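Long-range contacts in sialidase B (Streptococcus pneumoniae serotype 4, PDB 4XJW), which cleaves terminal sialic acid residues from oligosaccharides, glycoproteins and glycolipids, acting on alpha-(2->3), alpha-(2->6) and alpha-(2->8) linkages: residues G566-I571 with V591-D596; Q585-L590 with I598-H603; V513-F518 with I525-S530; D544-T549 with L572-S577. The protein carries 1 engineered substitution. All coordinates share one frame; numbering follows the deposited sequence. Where two conformers were deposited one is given.

Interaction 1 of 4, residues G566-I571 with V591-D596; sequences GKEAVI and VNKEDD
Val-591 and Glu-568 carry most of this contact, in which the open end of a beta hairpin, away from its turn, is held by one direct backbone bond, one water and one ion pair. The N-H of Val-591 points at the carbonyl O of Glu-568, with 2.8 Å between Val-591 N and Glu-568 O. The return link is indirect: a water accepts from Glu-568 N and donates to Val-591 O, 2.7 Å away, bridging where the two backbones have begun to part. The side chain of Glu-568 then runs out, extended beyond CG, to meet Lys-593. The lysine bends at both chi2 (-63°) and chi3 (-69°), and its NZ reaches Glu-568 OE2 at 3.1 Å, from above the carboxylate plane; the two side chains cross at about a right angle. The other oxygen, Glu-568 OE1, pairs with Lys-559, so the carboxylate is shared between two lysines. Next to Glu-568 in the chain, Lys-567 brings its CE to 3.3 Å from Val-591 O. Val-570 CG2 and Val-591 CG2 make a loose apolar contact at 4.4 Å. Both valines also rest on Leu-509 of strand 504-510, which brings the hairpin of strands 569-575 and 584-592 against the preceding propeller sheet.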
loop_
_atom_site.group_PDB
_atom_site.type_symbol
_atom_site.label_atom_id
_atom_site.label_comp_id
_atom_site.label_asym_id
_atom_site.label_seq_id
_atom_site.Cartn_x
_atom_site.Cartn_y
_atom_site.Cartn_z
ATOM N N GLY A 566 31.521 -5.740 13.482
ATOM C CA GLY A 566 31.777 -5.914 14.898
ATOM C C GLY A 566 30.954 -5.026 15.809
ATOM O O GLY A 566 31.263 -4.891 16.995
ATOM N N LYS A 567 29.906 -4.409 15.263
ATOM C CA LYS A 567 29.067 -3.501 16.041
ATOM C C LYS A 567 27.591 -3.873 15.935
ATOM O O LYS A 567 27.177 -4.558 14.997
ATOM C CB LYS A 567 29.279 -2.050 15.586
ATOM C CG LYS A 567 30.745 -1.623 15.568
ATOM C CD LYS A 567 30.903 -0.111 15.619
ATOM C CE LYS A 567 30.758 0.405 17.040
ATOM N NZ LYS A 567 30.837 1.887 17.098
ATOM N N GLU A 568 26.805 -3.443 16.912
ATOM C CA GLU A 568 25.372 -3.696 16.870
ATOM C C GLU A 568 24.767 -2.760 15.842
ATOM O O GLU A 568 25.246 -1.636 15.649
ATOM C CB GLU A 568 24.746 -3.491 18.238
ATOM C CG GLU A 568 25.337 -4.436 19.280
ATOM C CD GLU A 568 24.769 -4.227 20.667
ATOM O OE1 GLU A 568 23.659 -3.665 20.775
ATOM O OE2 GLU A 568 25.432 -4.632 21.647
ATOM N N ALA A 569 23.708 -3.221 15.185
ATOM C CA ALA A 569 23.220 -2.520 14.004
ATOM C C ALA A 569 21.714 -2.283 14.007
ATOM O O ALA A 569 20.937 -3.142 14.437
ATOM C CB ALA A 569 23.637 -3.268 12.757
ATOM N N VAL A 570 21.329 -1.112 13.502
ATOM C CA VAL A 570 19.939 -0.750 13.281
ATOM C C VAL A 570 19.754 -0.555 11.781
ATOM O O VAL A 570 20.661 -0.068 11.102
ATOM C CB VAL A 570 19.604 0.537 14.045
ATOM C CG1 VAL A 570 18.283 1.147 13.598
ATOM C CG2 VAL A 570 19.591 0.246 15.528
ATOM N N ILE A 571 18.607 -0.968 11.245
ATOM C CA ILE A 571 18.332 -0.748 9.830
ATOM C C ILE A 571 17.044 0.055 9.666
ATOM O O ILE A 571 16.010 -0.285 10.247
ATOM C CB ILE A 571 18.261 -2.060 9.035
ATOM C CG1 ILE A 571 19.535 -2.877 9.274
ATOM C CG2 ILE A 571 18.071 -1.772 7.548
ATOM C CD1 ILE A 571 19.488 -4.276 8.694
ATOM N N VAL A 591 25.823 1.069 16.208
ATOM C CA VAL A 591 25.676 1.711 17.508
ATOM C C VAL A 591 27.021 1.902 18.203
ATOM O O VAL A 591 27.817 0.965 18.314
ATOM C CB VAL A 591 24.729 0.910 18.437
ATOM C CG1 VAL A 591 24.597 1.592 19.788
ATOM C CG2 VAL A 591 23.362 0.744 17.786
ATOM N N ASN A 592 27.262 3.131 18.644
ATOM C CA ASN A 592 28.395 3.456 19.497
ATOM C C ASN A 592 27.999 3.150 20.939
ATOM O O ASN A 592 27.158 3.842 21.515
ATOM C CB ASN A 592 28.751 4.936 19.335
ATOM C CG ASN A 592 30.037 5.318 20.049
ATOM O OD1 ASN A 592 30.522 4.591 20.913
ATOM N ND2 ASN A 592 30.593 6.470 19.688
ATOM N N LYS A 593 28.599 2.111 21.518
ATOM C CA LYS A 593 28.230 1.660 22.861
ATOM C C LYS A 593 28.529 2.695 23.951
ATOM O O LYS A 593 28.035 2.588 25.070
ATOM C CB LYS A 593 28.917 0.335 23.191
ATOM C CG LYS A 593 28.579 -0.794 22.231
ATOM C CD LYS A 593 27.091 -1.142 22.264
ATOM C CE LYS A 593 26.696 -1.801 23.577
ATOM N NZ LYS A 593 25.270 -2.255 23.578
ATOM N N GLU A 594 29.330 3.696 23.604
ATOM C CA GLU A 594 29.681 4.782 24.511
ATOM C C GLU A 594 28.438 5.524 24.991
ATOM O O GLU A 594 28.244 5.737 26.192
ATOM C CB GLU A 594 30.581 5.768 23.767
ATOM C CG GLU A 594 31.554 6.574 24.607
ATOM C CD GLU A 594 32.264 7.636 23.775
ATOM O OE1 GLU A 594 31.680 8.083 22.764
ATOM O OE2 GLU A 594 33.401 8.013 24.128
ATOM N N ASP A 595 27.596 5.914 24.038
ATOM C CA ASP A 595 26.522 6.863 24.298
ATOM C C ASP A 595 25.243 6.514 23.543
ATOM O O ASP A 595 24.341 7.348 23.424
ATOM C CB ASP A 595 26.975 8.258 23.876
ATOM C CG ASP A 595 27.531 8.284 22.462
ATOM O OD1 ASP A 595 27.463 7.241 21.769
ATOM O OD2 ASP A 595 28.032 9.347 22.039
ATOM N N ASP A 596 25.186 5.291 23.021
ATOM C CA ASP A 596 24.038 4.821 22.250
ATOM C C ASP A 596 23.786 5.642 20.985
ATOM O O ASP A 596 22.699 5.586 20.413
ATOM C CB ASP A 596 22.772 4.778 23.117
ATOM C CG ASP A 596 22.855 3.749 24.225
ATOM O OD1 ASP A 596 23.287 2.614 23.949
ATOM O OD2 ASP A 596 22.481 4.081 25.368
HETATM O O HOH W 1 27.835 -1.643 18.949
#

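Interaction 2 of 4, residues Q585-L590 with I598-H603; sequences QLVVGL and IDWKYH
Val-588 O accepts two backbone N-H groups, those of Lys-601 and Tyr-602, and this doubled acceptor marks a classic beta bulge in an antiparallel pair. The two bonds differ: Lys-601 N lies 3.0 Å from Val-588 O, nearly along the C=O axis, whereas the longer one from Tyr-602 N, at 3.3 Å, is almost straight (176°) and in the carbonyl plane. Val-588 N donates a hydrogen bond to Tyr-602 O. Beyond the bulge, Leu-590 and Asp-599 exchange a reciprocal pair of bonds, Asp-599 N to Leu-590 O being 2.9 Å.

Among the side chains, His-603 ND1 donates to Gln-585 OE1 at 2.9 Å. The oxygen sits in the imidazole plane, although the amide is turned 79° from the ring. Gln-585 OE1 also accepts from Asn-576 ND2, so one amide oxygen serves two donors. Over a face of the same imidazole lies Val-587 CG1, a CH-pi contact 3.9 Å from the centroid of the His-603 ring. Lys-601 NZ makes a salt bridge, and Tyr-602 OH a hydrogen bond, with Asp-565 OD2, outside the pair.

Gly-589 leaves room for Trp-600, whose CE3 comes within 3.4 Å of Gly-589 CA, while Ile-598 CG2 covers the centre of one indole face. Strand 597-605 is one edge of a four-stranded antiparallel sheet, a blade of the propeller. Strand 584-592 lies between it and strand 569-575, helix 654-657 packs Leu-657 on Leu-586 and Val-588, and Ile-598 reaches strand 513-518.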
loop_
_atom_site.group_PDB
_atom_site.type_symbol
_atom_site.label_atom_id
_atom_site.label_comp_id
_atom_site.label_asym_id
_atom_site.label_seq_id
_atom_site.Cartn_x
_atom_site.Cartn_y
_atom_site.Cartn_z
ATOM N N GLN A 585 15.525 3.599 0.242
ATOM C CA GLN A 585 16.793 3.082 0.752
ATOM C C GLN A 585 16.612 2.247 2.003
ATOM O O GLN A 585 15.679 2.454 2.773
ATOM C CB GLN A 585 17.755 4.228 1.084
ATOM C CG GLN A 585 18.215 5.028 -0.118
ATOM C CD GLN A 585 19.297 6.036 0.230
ATOM O OE1 GLN A 585 19.597 6.271 1.405
ATOM N NE2 GLN A 585 19.876 6.656 -0.796
ATOM N N LEU A 586 17.527 1.309 2.197
ATOM C CA LEU A 586 17.767 0.774 3.523
ATOM C C LEU A 586 19.027 1.455 4.017
ATOM O O LEU A 586 20.022 1.532 3.287
ATOM C CB LEU A 586 17.995 -0.730 3.503
ATOM C CG LEU A 586 16.881 -1.604 2.963
ATOM C CD1 LEU A 586 17.213 -3.049 3.286
ATOM C CD2 LEU A 586 15.541 -1.231 3.559
ATOM N N VAL A 587 18.989 1.953 5.245
ATOM C CA VAL A 587 20.151 2.635 5.807
ATOM C C VAL A 587 20.607 1.849 7.028
ATOM O O VAL A 587 19.836 1.654 7.967
ATOM C CB VAL A 587 19.830 4.099 6.168
ATOM C CG1 VAL A 587 21.092 4.822 6.611
ATOM C CG2 VAL A 587 19.191 4.834 4.967
ATOM N N VAL A 588 21.856 1.375 7.004
ATOM C CA VAL A 588 22.396 0.592 8.109
ATOM C C VAL A 588 23.207 1.482 9.046
ATOM O O VAL A 588 24.147 2.148 8.608
ATOM C CB VAL A 588 23.296 -0.547 7.598
ATOM C CG1 VAL A 588 23.836 -1.361 8.765
ATOM C CG2 VAL A 588 22.542 -1.452 6.622
ATOM N N GLY A 589 22.828 1.509 10.321
ATOM C CA GLY A 589 23.552 2.287 11.315
ATOM C C GLY A 589 24.191 1.403 12.369
ATOM O O GLY A 589 23.584 0.429 12.823
ATOM N N LEU A 590 25.418 1.740 12.762
ATOM C CA LEU A 590 26.121 0.985 13.799
ATOM C C LEU A 590 26.102 1.765 15.110
ATOM O O LEU A 590 26.328 2.984 15.118
ATOM C CB LEU A 590 27.563 0.717 13.379
ATOM C CG LEU A 590 27.757 0.110 11.993
ATOM C CD1 LEU A 590 29.213 -0.236 11.746
ATOM C CD2 LEU A 590 26.876 -1.116 11.813
ATOM N N ILE A 598 24.347 6.530 16.947
ATOM C CA ILE A 598 24.360 5.662 15.775
ATOM C C ILE A 598 25.061 6.319 14.593
ATOM O O ILE A 598 24.720 7.447 14.204
ATOM C CB ILE A 598 22.920 5.295 15.343
ATOM C CG1 ILE A 598 22.170 4.596 16.479
ATOM C CG2 ILE A 598 22.939 4.431 14.087
ATOM C CD1 ILE A 598 20.732 4.222 16.136
ATOM N N ASP A 599 26.048 5.621 14.035
ATOM C CA ASP A 599 26.724 6.065 12.821
ATOM C C ASP A 599 26.078 5.420 11.603
ATOM O O ASP A 599 26.229 4.217 11.377
ATOM C CB ASP A 599 28.215 5.714 12.869
ATOM C CG ASP A 599 28.896 5.860 11.519
ATOM O OD1 ASP A 599 28.559 6.804 10.766
ATOM O OD2 ASP A 599 29.773 5.026 11.209
ATOM N N TRP A 600 25.359 6.220 10.818
ATOM C CA TRP A 600 24.708 5.714 9.607
ATOM C C TRP A 600 25.731 5.502 8.495
ATOM O O TRP A 600 26.088 6.422 7.755
ATOM C CB TRP A 600 23.564 6.637 9.186
ATOM C CG TRP A 600 22.612 6.851 10.319
ATOM C CD1 TRP A 600 22.535 7.944 11.132
ATOM C CD2 TRP A 600 21.631 5.920 10.804
ATOM N NE1 TRP A 600 21.555 7.762 12.079
ATOM C CE2 TRP A 600 20.984 6.531 11.897
ATOM C CE3 TRP A 600 21.233 4.638 10.410
ATOM C CZ2 TRP A 600 19.959 5.899 12.600
ATOM C CZ3 TRP A 600 20.223 4.014 11.114
ATOM C CH2 TRP A 600 19.599 4.638 12.196
ATOM N N LYS A 601 26.202 4.266 8.401
ATOM C CA LYS A 601 27.402 3.942 7.637
ATOM C C LYS A 601 27.146 3.465 6.202
ATOM O O LYS A 601 27.930 3.757 5.294
ATOM C CB LYS A 601 28.193 2.887 8.407
ATOM C CG LYS A 601 29.526 2.507 7.801
ATOM C CD LYS A 601 30.259 1.556 8.756
ATOM C CE LYS A 601 31.646 1.185 8.269
ATOM N NZ LYS A 601 32.348 0.344 9.289
ATOM N N TYR A 602 26.060 2.727 5.997
ATOM C CA TYR A 602 25.757 2.160 4.683
ATOM C C TYR A 602 24.379 2.608 4.185
ATOM O O TYR A 602 23.423 2.644 4.958
ATOM C CB TYR A 602 25.799 0.629 4.744
ATOM C CG TYR A 602 27.118 0.047 5.208
ATOM C CD1 TYR A 602 28.202 -0.031 4.346
ATOM C CD2 TYR A 602 27.265 -0.450 6.498
ATOM C CE1 TYR A 602 29.401 -0.574 4.755
ATOM C CE2 TYR A 602 28.456 -0.996 6.920
ATOM C CZ TYR A 602 29.524 -1.051 6.040
ATOM O OH TYR A 602 30.719 -1.587 6.445
ATOM N N HIS A 603 24.290 2.960 2.903
ATOM C CA HIS A 603 23.013 3.285 2.255
ATOM C C HIS A 603 22.828 2.353 1.061
ATOM O O HIS A 603 23.664 2.337 0.158
ATOM C CB HIS A 603 23.022 4.729 1.742
ATOM C CG HIS A 603 23.007 5.760 2.824
ATOM N ND1 HIS A 603 21.935 6.604 3.035
ATOM C CD2 HIS A 603 23.938 6.099 3.749
ATOM C CE1 HIS A 603 22.203 7.408 4.048
ATOM N NE2 HIS A 603 23.414 7.125 4.497
#

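Interaction 3 of 4, residues V513-F518 with I525-S530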
loop_
_atom_site.group_PDB
_atom_site.type_symbol
_atom_site.label_atom_id
_atom_site.label_comp_id
_atom_site.label_asym_id
_atom_site.label_seq_id
_atom_site.Cartn_x
_atom_site.Cartn_y
_atom_site.Cartn_z
ATOM N N VAL A 513 16.281 -0.126 26.771
ATOM C CA VAL A 513 16.562 1.100 26.024
ATOM C C VAL A 513 15.889 1.030 24.661
ATOM O O VAL A 513 16.252 0.198 23.831
ATOM C CB VAL A 513 18.064 1.293 25.829
ATOM C CG1 VAL A 513 18.360 2.595 25.096
ATOM C CG2 VAL A 513 18.772 1.272 27.189
ATOM N N ILE A 514 14.925 1.918 24.436
ATOM C CA ILE A 514 14.167 1.949 23.196
ATOM C C ILE A 514 14.471 3.229 22.435
ATOM O O ILE A 514 14.386 4.329 22.996
ATOM C CB ILE A 514 12.662 1.918 23.475
ATOM C CG1 ILE A 514 12.278 0.710 24.327
ATOM C CG2 ILE A 514 11.865 1.907 22.171
ATOM C CD1 ILE A 514 10.866 0.802 24.890
ATOM N N ARG A 515 14.831 3.107 21.163
ATOM C CA ARG A 515 14.884 4.301 20.330
ATOM C C ARG A 515 13.733 4.294 19.339
ATOM O O ARG A 515 13.488 3.299 18.663
ATOM C CB ARG A 515 16.206 4.464 19.601
ATOM C CG ARG A 515 16.228 5.754 18.764
ATOM C CD ARG A 515 17.608 6.315 18.626
ATOM N NE ARG A 515 18.187 6.570 19.933
ATOM C CZ ARG A 515 19.491 6.640 20.157
ATOM N NH1 ARG A 515 20.338 6.489 19.153
ATOM N NH2 ARG A 515 19.945 6.846 21.385
ATOM N N THR A 516 13.016 5.417 19.289
ATOM C CA THR A 516 11.884 5.592 18.386
ATOM C C THR A 516 12.281 6.532 17.263
ATOM O O THR A 516 12.752 7.629 17.534
ATOM C CB THR A 516 10.698 6.181 19.137
ATOM O OG1 THR A 516 10.340 5.315 20.225
ATOM C CG2 THR A 516 9.503 6.345 18.214
ATOM N N PHE A 517 12.105 6.096 16.015
ATOM C CA PHE A 517 12.339 6.937 14.842
ATOM C C PHE A 517 10.995 7.376 14.298
ATOM O O PHE A 517 10.074 6.565 14.178
ATOM C CB PHE A 517 13.117 6.167 13.769
ATOM C CG PHE A 517 14.447 5.655 14.247
ATOM C CD1 PHE A 517 15.571 6.474 14.239
ATOM C CD2 PHE A 517 14.568 4.366 14.728
ATOM C CE1 PHE A 517 16.791 6.010 14.676
ATOM C CE2 PHE A 517 15.793 3.891 15.179
ATOM C CZ PHE A 517 16.903 4.712 15.158
ATOM N N PHE A 518 10.852 8.660 13.980
ATOM C CA PHE A 518 9.555 9.125 13.504
ATOM C C PHE A 518 9.573 10.218 12.451
ATOM O O PHE A 518 10.518 10.992 12.335
ATOM C CB PHE A 518 8.608 9.486 14.663
ATOM C CG PHE A 518 9.069 10.653 15.514
ATOM C CD1 PHE A 518 10.081 10.491 16.446
ATOM C CD2 PHE A 518 8.458 11.894 15.391
ATOM C CE1 PHE A 518 10.490 11.557 17.245
ATOM C CE2 PHE A 518 8.848 12.955 16.185
ATOM C CZ PHE A 518 9.871 12.785 17.113
ATOM N N ILE A 525 14.094 12.855 9.538
ATOM C CA ILE A 525 13.567 11.858 10.455
ATOM C C ILE A 525 14.038 12.207 11.858
ATOM O O ILE A 525 15.196 12.575 12.050
ATOM C CB ILE A 525 14.060 10.469 10.042
ATOM C CG1 ILE A 525 13.500 10.129 8.653
ATOM C CG2 ILE A 525 13.691 9.398 11.089
ATOM C CD1 ILE A 525 14.104 8.874 8.031
ATOM N N ALA A 526 13.135 12.128 12.830
ATOM C CA ALA A 526 13.469 12.478 14.206
ATOM C C ALA A 526 13.601 11.222 15.038
ATOM O O ALA A 526 13.220 10.134 14.598
ATOM C CB ALA A 526 12.407 13.388 14.808
ATOM N N TYR A 527 14.137 11.370 16.241
ATOM C CA TYR A 527 14.167 10.258 17.180
ATOM C C TYR A 527 14.166 10.716 18.622
ATOM O O TYR A 527 14.516 11.861 18.922
ATOM C CB TYR A 527 15.337 9.303 16.891
ATOM C CG TYR A 527 16.717 9.885 17.095
ATOM C CD1 TYR A 527 17.343 9.806 18.328
ATOM C CD2 TYR A 527 17.395 10.496 16.046
ATOM C CE1 TYR A 527 18.601 10.323 18.520
ATOM C CE2 TYR A 527 18.657 11.015 16.220
ATOM C CZ TYR A 527 19.255 10.923 17.471
ATOM O OH TYR A 527 20.516 11.438 17.664
ATOM N N MET A 528 13.720 9.827 19.497
ATOM C CA MET A 528 13.788 10.018 20.935
ATOM C C MET A 528 14.135 8.674 21.547
ATOM O O MET A 528 14.004 7.634 20.893
ATOM C CB MET A 528 12.463 10.532 21.504
ATOM C CG MET A 528 11.244 9.674 21.188
ATOM S SD MET A 528 9.742 10.154 22.083
ATOM C CE MET A 528 9.395 11.745 21.335
ATOM N N THR A 529 14.556 8.687 22.806
ATOM C CA THR A 529 15.018 7.475 23.478
ATOM C C THR A 529 14.388 7.330 24.851
ATOM O O THR A 529 14.242 8.320 25.588
ATOM C CB THR A 529 16.544 7.497 23.647
ATOM O OG1 THR A 529 17.172 7.717 22.379
ATOM C CG2 THR A 529 17.069 6.189 24.265
ATOM N N SER A 530 14.021 6.095 25.191
ATOM C CA SER A 530 13.614 5.753 26.550
ATOM C C SER A 530 14.655 4.802 27.131
ATOM O O SER A 530 15.175 3.945 26.422
ATOM C CB SER A 530 12.241 5.080 26.557
ATOM O OG SER A 530 11.901 4.619 27.857
#
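Arg-515 and Thr-529 face each other in a non-hydrogen-bonded pair, and their side chains supply the bond that the backbone lacks there. Arg-515 approaches side-on, with both NE (2.9 Å) and NH2 (3.1 Å) donating to Thr-529 OG1. A bend at chi3 (-57°) turns NE into place, and NH1 goes on to the carbonyl O of Asp-596.

The backbone bonds are regular and antiparallel. Ile-514 with Ser-530, Thr-516 with Met-528 and Phe-518 with Ala-526 each exchange two N-H...O bonds.

Aromatic and apolar contacts differ on the two faces. Beside Arg-515, the Tyr-527 ring runs alongside in the same direction, its plane 33° from that of the guanidinium; Arg-515 CD reaches Tyr-527 CD1 at 3.5 Å, and Tyr-527 CE1 lies over one guanidinium face. On the face of Thr-516 and Met-528, the Phe-518 ring folds back over the partner strand because CG takes the crowded position between backbone N and carbonyl carbon (chi1 64°). Ala-526 CB lies 3.7 Å from the centroid of that ring, a CH-pi contact.

Residues 528-530 begin the Asp-box of BNR repeat 4, and the Phe-518 side chain lies about 5 Å from that of Arg-519, inferred by similarity to bind substrate. Both faces are thus chemically mixed, Arg-515 bonding Thr-529 and Asp-596, Thr-516 and Ser-530 bonding Tyr-478 and Thr-536 by their hydroxyls.

Interaction 4 of 4, residues D544-T549 with L572-S577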
loop_
_atom_site.group_PDB
_atom_site.type_symbol
_atom_site.label_atom_id
_atom_site.label_comp_id
_atom_site.label_asym_id
_atom_site.label_seq_id
_atom_site.Cartn_x
_atom_site.Cartn_y
_atom_site.Cartn_z
ATOM N N ASP A 544 20.748 13.785 10.666
ATOM C CA ASP A 544 21.301 14.450 9.503
ATOM C C ASP A 544 21.788 13.318 8.609
ATOM O O ASP A 544 22.358 12.336 9.098
ATOM C CB ASP A 544 22.471 15.371 9.885
ATOM C CG ASP A 544 22.101 16.405 10.937
ATOM O OD1 ASP A 544 20.957 16.906 10.922
ATOM O OD2 ASP A 544 22.964 16.719 11.787
ATOM N N GLY A 545 21.538 13.427 7.311
ATOM C CA GLY A 545 22.042 12.441 6.378
ATOM C C GLY A 545 20.981 11.676 5.612
ATOM O O GLY A 545 21.296 10.960 4.659
ATOM N N ILE A 546 19.732 11.793 6.052
ATOM C CA ILE A 546 18.605 11.227 5.320
ATOM C C ILE A 546 17.655 12.371 5.018
ATOM O O ILE A 546 17.350 13.151 5.912
ATOM C CB ILE A 546 17.861 10.154 6.133
ATOM C CG1 ILE A 546 18.800 9.002 6.484
ATOM C CG2 ILE A 546 16.658 9.613 5.346
ATOM C CD1 ILE A 546 18.155 7.939 7.328
ATOM N N GLN A 547 17.210 12.481 3.768
ATOM C CA GLN A 547 16.236 13.517 3.402
ATOM C C GLN A 547 14.828 12.957 3.255
ATOM O O GLN A 547 14.638 11.884 2.676
ATOM C CB GLN A 547 16.596 14.184 2.070
ATOM C CG GLN A 547 18.066 14.512 1.856
ATOM C CD GLN A 547 18.683 15.214 3.041
ATOM O OE1 GLN A 547 18.068 16.096 3.648
ATOM N NE2 GLN A 547 19.905 14.814 3.393
ATOM N N GLN A 548 13.845 13.698 3.763
ATOM C CA GLN A 548 12.446 13.464 3.423
ATOM C C GLN A 548 11.852 14.748 2.880
ATOM O O GLN A 548 12.494 15.796 2.920
ATOM C CB GLN A 548 11.648 12.973 4.633
ATOM C CG GLN A 548 11.910 11.500 4.966
ATOM C CD GLN A 548 10.797 10.866 5.766
ATOM O OE1 GLN A 548 9.917 11.538 6.305
ATOM N NE2 GLN A 548 10.850 9.541 5.869
ATOM N N THR A 549 10.629 14.660 2.369
ATOM C CA THR A 549 9.896 15.829 1.929
ATOM C C THR A 549 9.365 16.591 3.128
ATOM O O THR A 549 9.385 16.107 4.258
ATOM C CB THR A 549 8.681 15.423 1.113
ATOM O OG1 THR A 549 7.868 14.561 1.921
ATOM C CG2 THR A 549 9.090 14.707 -0.179
ATOM N N LEU A 572 17.128 1.146 8.905
ATOM C CA LEU A 572 15.976 1.982 8.606
ATOM C C LEU A 572 15.558 1.793 7.145
ATOM O O LEU A 572 16.405 1.607 6.273
ATOM C CB LEU A 572 16.330 3.454 8.831
ATOM C CG LEU A 572 16.776 3.958 10.197
ATOM C CD1 LEU A 572 16.913 5.485 10.139
ATOM C CD2 LEU A 572 15.806 3.567 11.300
ATOM N N SER A 573 14.257 1.865 6.884
ATOM C CA SER A 573 13.723 1.854 5.518
ATOM C C SER A 573 12.885 3.113 5.309
ATOM O O SER A 573 11.995 3.398 6.110
ATOM C CB SER A 573 12.855 0.615 5.312
ATOM O OG SER A 573 12.031 0.738 4.176
ATOM N N THR A 574 13.157 3.842 4.225
ATOM C CA THR A 574 12.516 5.131 3.975
ATOM C C THR A 574 12.862 5.587 2.577
ATOM O O THR A 574 13.917 5.224 2.058
ATOM C CB THR A 574 13.028 6.196 4.988
ATOM O OG1 THR A 574 12.500 7.491 4.654
ATOM C CG2 THR A 574 14.545 6.258 4.985
ATOM N N PRO A 575 11.992 6.405 1.960
ATOM C CA PRO A 575 12.468 7.182 0.814
ATOM C C PRO A 575 13.589 8.115 1.280
ATOM O O PRO A 575 13.571 8.609 2.416
ATOM C CB PRO A 575 11.236 8.001 0.418
ATOM C CG PRO A 575 10.426 8.102 1.690
ATOM C CD PRO A 575 10.599 6.729 2.304
ATOM N N ASN A 576 14.561 8.354 0.417
ATOM C CA ASN A 576 15.582 9.360 0.719
ATOM C C ASN A 576 15.536 10.392 -0.381
ATOM O O ASN A 576 16.238 10.275 -1.391
ATOM C CB ASN A 576 16.969 8.716 0.797
ATOM C CG ASN A 576 18.019 9.654 1.371
ATOM O OD1 ASN A 576 17.810 10.862 1.469
ATOM N ND2 ASN A 576 19.163 9.095 1.750
ATOM N N SER A 577 14.670 11.382 -0.192
ATOM C CA SER A 577 14.394 12.385 -1.224
ATOM C C SER A 577 13.752 13.597 -0.582
ATOM O O SER A 577 12.894 13.454 0.284
ATOM C CB SER A 577 13.442 11.814 -2.289
ATOM O OG SER A 577 13.016 12.836 -3.190
HETATM O O HOH W 2 21.644 10.753 2.214
#
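The amide planes of Asn-576 and Gln-547 stand 37° apart where the side chains meet, and of these two the asparagine amide bonds across the contact. Above its carbonyl plane, 47° out of it, comes the backbone N-H of Gln-547, with Gln-547 N 2.9 Å from Asn-576 OD1. With chi1 at -169°, Asn-576 CG stands anti to its own backbone N, which places it 3.8 Å from Gln-547 N. Another flat group, the amide of Gln-548, has Thr-574 OG1 at its edge and in its plane, 2.9 Å from Gln-548 NE2. That hydroxyl donates in turn to Pro-575 O, giving a short relay from amide to carbonyl, while Gln-548 OE1 is taken by Thr-553 N.

One backbone bond adds to these, Ser-577 N to Gln-547 O at 2.9 Å, again from above the carbonyl plane. Apolar contacts come from Ile-546, whose CD1 meets Leu-572 CD1 at 3.9 Å and whose CG2 meets Thr-574 CG2 at 4.0 Å.

A loop with no regular structure is thus fastened to the end of a propeller strand chiefly through side-chain amides. Gln-548 lies about 4 Å from Arg-519 and Pro-575 about 5 Å from Arg-581, side chain to side chain. Both arginines are inferred by similarity to bind substrate, consistent with a place near the active-site end of a sialidase beta-propeller.

Overall arrangement
Following the chain, interaction 3 comes first, closing a beta hairpin between strands 513-518 and 526-530. After strand 541-542, the loop 544-549 of interaction 4 meets residues 572-577, closing a longer loop that contains strand 556-559. Interaction 1 opens inside that loop, at 566-571, and closes beyond it at 591-596, so the two cross. Interaction 2 crosses interaction 1 in the same way, starting at 585-590 and ending at 598-603, but follows interaction 4 in series. Interactions 1 and 2, with strand 569-575 of interaction 4, share one four-stranded sheet, to which loop 544-549 is joined; Phe-517 of interaction 3 packs against Val-570, Leu-572 and Trp-600, joining it to the preceding sheet.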